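Local coordinates for protein YchN (Escherichia coli, PDB 1JX7), which is of unknown function but belongs to the DsrE/DsrF-like family and assembles into a homohexamer built as a dimer of trimers, at the interface of chains A and B. Numbering follows the deposited sequence. Chains: chain A/B, Hypothetical protein YCHN.

Contact 1: the interface of chains A and B. Residues chain A 9, 114, 116; chain B 114-117.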
ATOM      1  N   ASN A   9     -10.979   1.378   4.682  1.00 39.88           N
ATOM      2  CA  ASN A   9     -10.182   2.483   4.145  1.00 39.62           C
ATOM      3  C   ASN A   9      -9.865   2.264   2.670  1.00 38.55           C
ATOM      4  O   ASN A   9      -9.613   3.215   1.930  1.00 38.60           O
ATOM      5  CB  ASN A   9      -8.864   2.596   4.921  1.00 48.90           C
ATOM      6  CG  ASN A   9      -9.056   3.050   6.357  1.00 53.08           C
ATOM      7  OD1 ASN A   9      -9.989   2.624   7.041  1.00 55.76           O
ATOM      8  ND2 ASN A   9      -8.161   3.908   6.835  1.00 55.42           N
ATOM      9  N   VAL A 114     -15.141  -4.202  16.819  1.00 15.16           N
ATOM     10  CA  VAL A 114     -14.908  -3.286  15.714  1.00 15.73           C
ATOM     11  C   VAL A 114     -13.800  -3.833  14.822  1.00 15.59           C
ATOM     12  O   VAL A 114     -12.628  -3.861  15.196  1.00 15.86           O
ATOM     13  CB  VAL A 114     -14.518  -1.881  16.225  1.00 17.91           C
ATOM     14  CG1 VAL A 114     -14.283  -0.959  15.055  1.00 18.43           C
ATOM     15  CG2 VAL A 114     -15.634  -1.325  17.106  1.00 18.61           C
ATOM     16  N   THR A 116     -11.557  -3.432  11.659  1.00 34.77           N
ATOM     17  CA  THR A 116     -11.063  -2.341  10.825  1.00 38.50           C
ATOM     18  C   THR A 116     -10.194  -2.861   9.694  1.00 40.24           C
ATOM     19  O   THR A 116      -9.016  -3.144   9.896  1.00 40.56           O
ATOM     20  CB  THR A 116     -10.239  -1.367  11.653  1.00 38.00           C
ATOM     21  OG1 THR A 116      -9.159  -2.079  12.270  1.00 38.57           O
ATOM     22  CG2 THR A 116     -11.103  -0.716  12.728  1.00 36.18           C
TER
ATOM     23  N   VAL B 114      -9.839  -3.268  20.605  1.00 19.45           N
ATOM     24  CA  VAL B 114      -8.564  -2.892  20.024  1.00 18.82           C
ATOM     25  C   VAL B 114      -8.780  -2.570  18.548  1.00 20.01           C
ATOM     26  O   VAL B 114      -9.156  -3.452  17.774  1.00 20.99           O
ATOM     27  CB  VAL B 114      -7.522  -4.035  20.145  1.00 14.10           C
ATOM     28  CG1 VAL B 114      -6.123  -3.509  19.827  1.00 11.82           C
ATOM     29  CG2 VAL B 114      -7.558  -4.634  21.541  1.00 12.33           C
ATOM     30  N   LEU B 115      -8.568  -1.308  18.166  1.00 22.93           N
ATOM     31  CA  LEU B 115      -8.742  -0.893  16.772  1.00 24.08           C
ATOM     32  C   LEU B 115      -7.365  -0.753  16.122  1.00 24.96           C
ATOM     33  O   LEU B 115      -6.476  -0.092  16.674  1.00 25.01           O
ATOM     34  CB  LEU B 115      -9.472   0.446  16.695  1.00 30.37           C
ATOM     35  CG  LEU B 115     -10.668   0.622  17.625  1.00 29.78           C
ATOM     36  CD1 LEU B 115     -11.327   1.955  17.347  1.00 29.23           C
ATOM     37  CD2 LEU B 115     -11.646  -0.511  17.427  1.00 30.80           C
ATOM     38  N   THR B 116      -7.188  -1.360  14.950  1.00 17.64           N
ATOM     39  CA  THR B 116      -5.904  -1.313  14.254  1.00 19.94           C
ATOM     40  C   THR B 116      -5.933  -0.573  12.904  1.00 22.06           C
ATOM     41  O   THR B 116      -6.616  -0.982  11.961  1.00 22.69           O
ATOM     42  CB  THR B 116      -5.385  -2.742  14.030  1.00 20.53           C
ATOM     43  OG1 THR B 116      -6.419  -3.545  13.454  1.00 22.22           O
ATOM     44  CG2 THR B 116      -4.971  -3.375  15.361  1.00 19.87           C
ATOM     45  N   PHE B 117      -5.186   0.530  12.821  1.00 53.26           N
ATOM     46  CA  PHE B 117      -5.112   1.329  11.599  1.00 56.73           C
ATOM     47  C   PHE B 117      -3.705   1.268  11.003  1.00 58.94           C
ATOM     48  O   PHE B 117      -2.966   2.271  11.137  1.00 59.87           O
ATOM     49  CB  PHE B 117      -5.475   2.782  11.897  1.00 47.27           C
ATOM     50  CG  PHE B 117      -6.927   2.994  12.201  1.00 48.71           C
ATOM     51  CD1 PHE B 117      -7.863   3.027  11.176  1.00 48.89           C
ATOM     52  CD2 PHE B 117      -7.357   3.122  13.516  1.00 49.20           C
ATOM     53  CE1 PHE B 117      -9.217   3.192  11.462  1.00 49.40           C
ATOM     54  CE2 PHE B 117      -8.712   3.287  13.813  1.00 49.18           C
ATOM     55  CZ  PHE B 117      -9.644   3.314  12.785  1.00 49.27           C
ATOM     56  OXT PHE B 117      -3.355   0.218  10.420  1.00 51.11           O
TER
HETATM   57  O   HOH W   1      -9.252  -4.183  14.382  1.00 30.90           O
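A:Thr116 and B:Thr116 meet where the C-terminal strands 113-116 of two YchN subunits come together, in a protein of the DsrE/DsrF-like family. Followed outward, the side chain of A:Thr116 starts with CB beside the main-chain carbonyl oxygen of B:Thr116. Its branch OG1 sits between the backbone N and the carbonyl carbon (chi1 57°), which turns the hydroxyl towards chain B. From there OG1 donates a hydrogen bond to the backbone O of B:Thr116 at 2.8 Å. The bond makes an angle of 123° at the oxygen, and the donor is tilted 31° from the carbonyl plane. The same OG1 lies 3.3 Å from B:Thr116 OG1, a weak hydrogen bond at most, and the two side chains are nearly perpendicular. Water 1 joins the hydroxyls more firmly, lying 3.0 Å from A:Thr116 OG1 and equally far from B:Thr116 OG1; its links to the carbonyl oxygens of A:Val114 and B:Val114 are weak. CG2 of A:Thr116 lies off one face of the B:Phe117 ring, beyond its CZ end, in a loose approach of 4.3 Å to CZ. A:Asn9 approaches that ring loosely from the CD1 side with its amide ND2. Two residues back along the strand, the contact turns apolar: B:Leu115 reaches over with its methyl CD2, which packs against CB of A:Val114 at 3.4 Å and against its CG1 methyl.

Contact 2: the interface of chains A and B. Residues chain A 105, 108-109; chain B 2, 4, 24, 28, 31-32, 35.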
ATOM      1  N   ALA A 105     -17.056   7.612  15.768  1.00 44.79           N
ATOM      2  CA  ALA A 105     -16.603   7.765  17.141  1.00 46.93           C
ATOM      3  C   ALA A 105     -17.877   7.863  17.947  1.00 47.80           C
ATOM      4  O   ALA A 105     -18.284   8.947  18.351  1.00 51.11           O
ATOM      5  CB  ALA A 105     -15.796   9.038  17.288  1.00 28.02           C
ATOM      6  N   THR A 108     -18.233   3.090  17.667  1.00 12.59           N
ATOM      7  CA  THR A 108     -17.066   2.434  18.243  1.00 11.60           C
ATOM      8  C   THR A 108     -17.213   2.245  19.743  1.00 11.77           C
ATOM      9  O   THR A 108     -16.937   1.177  20.281  1.00  9.49           O
ATOM     10  CB  THR A 108     -15.790   3.266  18.004  1.00 17.10           C
ATOM     11  OG1 THR A 108     -15.533   3.373  16.602  1.00 19.05           O
ATOM     12  CG2 THR A 108     -14.615   2.613  18.672  1.00 17.05           C
ATOM     13  N   LEU A 109     -17.642   3.310  20.418  1.00 36.01           N
ATOM     14  CA  LEU A 109     -17.822   3.289  21.864  1.00 36.92           C
ATOM     15  C   LEU A 109     -18.955   2.365  22.323  1.00 37.87           C
ATOM     16  O   LEU A 109     -18.890   1.792  23.412  1.00 37.34           O
ATOM     17  CB  LEU A 109     -18.063   4.712  22.373  1.00 10.40           C
ATOM     18  CG  LEU A 109     -16.805   5.560  22.613  1.00  8.63           C
ATOM     19  CD1 LEU A 109     -17.207   6.995  22.932  1.00  8.63           C
ATOM     20  CD2 LEU A 109     -15.991   4.971  23.753  1.00  8.63           C
TER
ATOM     21  N   GLN B   2     -14.182   1.514  30.237  1.00 29.02           N
ATOM     22  CA  GLN B   2     -13.935   1.053  28.867  1.00 27.65           C
ATOM     23  C   GLN B   2     -12.495   1.354  28.460  1.00 26.99           C
ATOM     24  O   GLN B   2     -12.029   2.489  28.573  1.00 26.77           O
ATOM     25  CB  GLN B   2     -14.889   1.717  27.869  1.00 26.05           C
ATOM     26  CG  GLN B   2     -14.703   1.187  26.466  1.00 26.66           C
ATOM     27  CD  GLN B   2     -15.822   1.592  25.527  1.00 26.72           C
ATOM     28  OE1 GLN B   2     -16.983   1.305  25.774  1.00 27.11           O
ATOM     29  NE2 GLN B   2     -15.470   2.249  24.432  1.00 27.92           N
ATOM     30  N   ILE B   4      -9.823   1.268  25.376  1.00 22.04           N
ATOM     31  CA  ILE B   4      -9.601   1.173  23.935  1.00 19.80           C
ATOM     32  C   ILE B   4      -8.140   1.389  23.591  1.00 18.84           C
ATOM     33  O   ILE B   4      -7.478   2.259  24.171  1.00 17.93           O
ATOM     34  CB  ILE B   4     -10.422   2.223  23.155  1.00 21.54           C
ATOM     35  CG1 ILE B   4     -11.920   1.937  23.274  1.00 21.77           C
ATOM     36  CG2 ILE B   4     -10.043   2.189  21.685  1.00 23.18           C
ATOM     37  CD1 ILE B   4     -12.764   2.879  22.459  1.00 18.61           C
ATOM     38  N   LEU B  24      -9.738   9.517  14.901  1.00 13.41           N
ATOM     39  CA  LEU B  24     -10.689   8.706  15.626  1.00 14.83           C
ATOM     40  C   LEU B  24     -10.407   8.869  17.114  1.00 14.53           C
ATOM     41  O   LEU B  24     -11.306   9.152  17.907  1.00 13.74           O
ATOM     42  CB  LEU B  24     -10.567   7.219  15.229  1.00 18.43           C
ATOM     43  CG  LEU B  24     -11.866   6.407  15.076  1.00 17.59           C
ATOM     44  CD1 LEU B  24     -11.607   4.918  15.317  1.00 14.39           C
ATOM     45  CD2 LEU B  24     -12.915   6.920  16.059  1.00 15.16           C
ATOM     46  N   LEU B  28     -12.866   9.966  19.804  1.00 19.75           N
ATOM     47  CA  LEU B  28     -13.226   9.051  20.883  1.00 20.85           C
ATOM     48  C   LEU B  28     -13.015   9.713  22.240  1.00 23.50           C
ATOM     49  O   LEU B  28     -13.784   9.503  23.166  1.00 23.43           O
ATOM     50  CB  LEU B  28     -12.370   7.780  20.812  1.00 18.06           C
ATOM     51  CG  LEU B  28     -12.758   6.680  19.820  1.00 16.86           C
ATOM     52  CD1 LEU B  28     -11.689   5.603  19.801  1.00 16.43           C
ATOM     53  CD2 LEU B  28     -14.081   6.085  20.224  1.00 16.58           C
ATOM     54  N   GLN B  31     -16.121  12.447  22.879  1.00 32.97           N
ATOM     55  CA  GLN B  31     -17.391  11.784  23.160  1.00 35.88           C
ATOM     56  C   GLN B  31     -17.385  11.329  24.615  1.00 38.02           C
ATOM     57  O   GLN B  31     -18.036  11.932  25.474  1.00 38.54           O
ATOM     58  CB  GLN B  31     -17.592  10.579  22.236  1.00 52.67           C
ATOM     59  CG  GLN B  31     -18.165  10.925  20.877  1.00 54.97           C
ATOM     60  CD  GLN B  31     -19.603  11.406  20.956  1.00 57.53           C
ATOM     61  OE1 GLN B  31     -20.481  10.710  21.475  1.00 58.65           O
ATOM     62  NE2 GLN B  31     -19.855  12.602  20.438  1.00 57.65           N
ATOM     63  N   GLU B  32     -16.623  10.274  24.887  1.00 58.25           N
ATOM     64  CA  GLU B  32     -16.503   9.711  26.225  1.00 59.41           C
ATOM     65  C   GLU B  32     -15.197  10.207  26.833  1.00 59.81           C
ATOM     66  O   GLU B  32     -14.181   9.521  26.772  1.00 59.91           O
ATOM     67  CB  GLU B  32     -16.454   8.192  26.128  1.00 53.41           C
ATOM     68  CG  GLU B  32     -16.625   7.467  27.432  1.00 55.44           C
ATOM     69  CD  GLU B  32     -18.079   7.276  27.773  1.00 58.29           C
ATOM     70  OE1 GLU B  32     -18.858   6.981  26.841  1.00 58.87           O
ATOM     71  OE2 GLU B  32     -18.442   7.402  28.960  1.00 60.03           O
ATOM     72  N   LEU B  35     -12.525   7.727  29.152  1.00 42.96           N
ATOM     73  CA  LEU B  35     -12.243   6.513  28.391  1.00 37.95           C
ATOM     74  C   LEU B  35     -10.760   6.241  28.516  1.00 34.16           C
ATOM     75  O   LEU B  35      -9.957   7.165  28.363  1.00 33.48           O
ATOM     76  CB  LEU B  35     -12.566   6.752  26.916  1.00 36.44           C
ATOM     77  CG  LEU B  35     -12.803   5.605  25.935  1.00 35.63           C
ATOM     78  CD1 LEU B  35     -12.744   6.185  24.543  1.00 36.12           C
ATOM     79  CD2 LEU B  35     -11.762   4.514  26.078  1.00 35.27           C
TER
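The carboxamide of B:Gln2 faces A:Leu109 at the end of an extended side chain, CG anti to the backbone N (chi1 -176°). The backbone O of A:Leu109 lies close to the amide plane, at the edge bearing OE1 and NE2, while the methyl CD2 of A:Leu109 lies off the NE2 end, displaced to one side of the amide plane, 3.8 Å from CD of B:Gln2. As built, two acceptors meet: B:Gln2 OE1 is 3.1 Å from A:Leu109 O. The amide orientation is therefore doubtful, and exchanging its nitrogen and oxygen would offer an N-H to that carbonyl. The branched tip of A:Leu109 is sunk among chain B side chains. CD2 packs against CD1 of B:Leu35 at 3.6 Å, with CD1 of B:Ile4 slightly farther off. On its other branch, CD1 touches the CB atoms of B:Gln31 and B:Glu32, both poorly ordered. CG rests 3.7 Å from CD2 of B:Leu28, the two side chains running antiparallel. That same B:Leu28 methyl is met by CG2 of A:Thr108 at 3.8 Å; with OG1 beside the backbone N (chi1 -63°), CG2 is turned to the leucine. Nearby, CB of A:Ala105 packs 3.8 Å from CD2 of B:Leu24, one helical turn before B:Leu28. A:Leu109, with 120 Å² hidden by chain B, is thus likely to act as an apolar plug helping to hold two subunits of the hexamer together.

Contact 1 and contact 2 belong to one A-B interface, their C-alpha centres about 13 Å apart. Apart from A:Asn9, the chain A residues are close in sequence: the end of helix 101-107 and the following loop serve contact 2, and strand 113-116, a few residues later, serves contact 1. Chain B presents the same strand in contact 1 but helix 16-31 and the loop after it, B:Gln2 and strand 3-8 in contact 2. Different surfaces meet in contact 2, and the whole interface departs from exact two-fold symmetry. Together the contacts, one mixed and one mainly apolar, probably set how two subunits sit in the homohexamer.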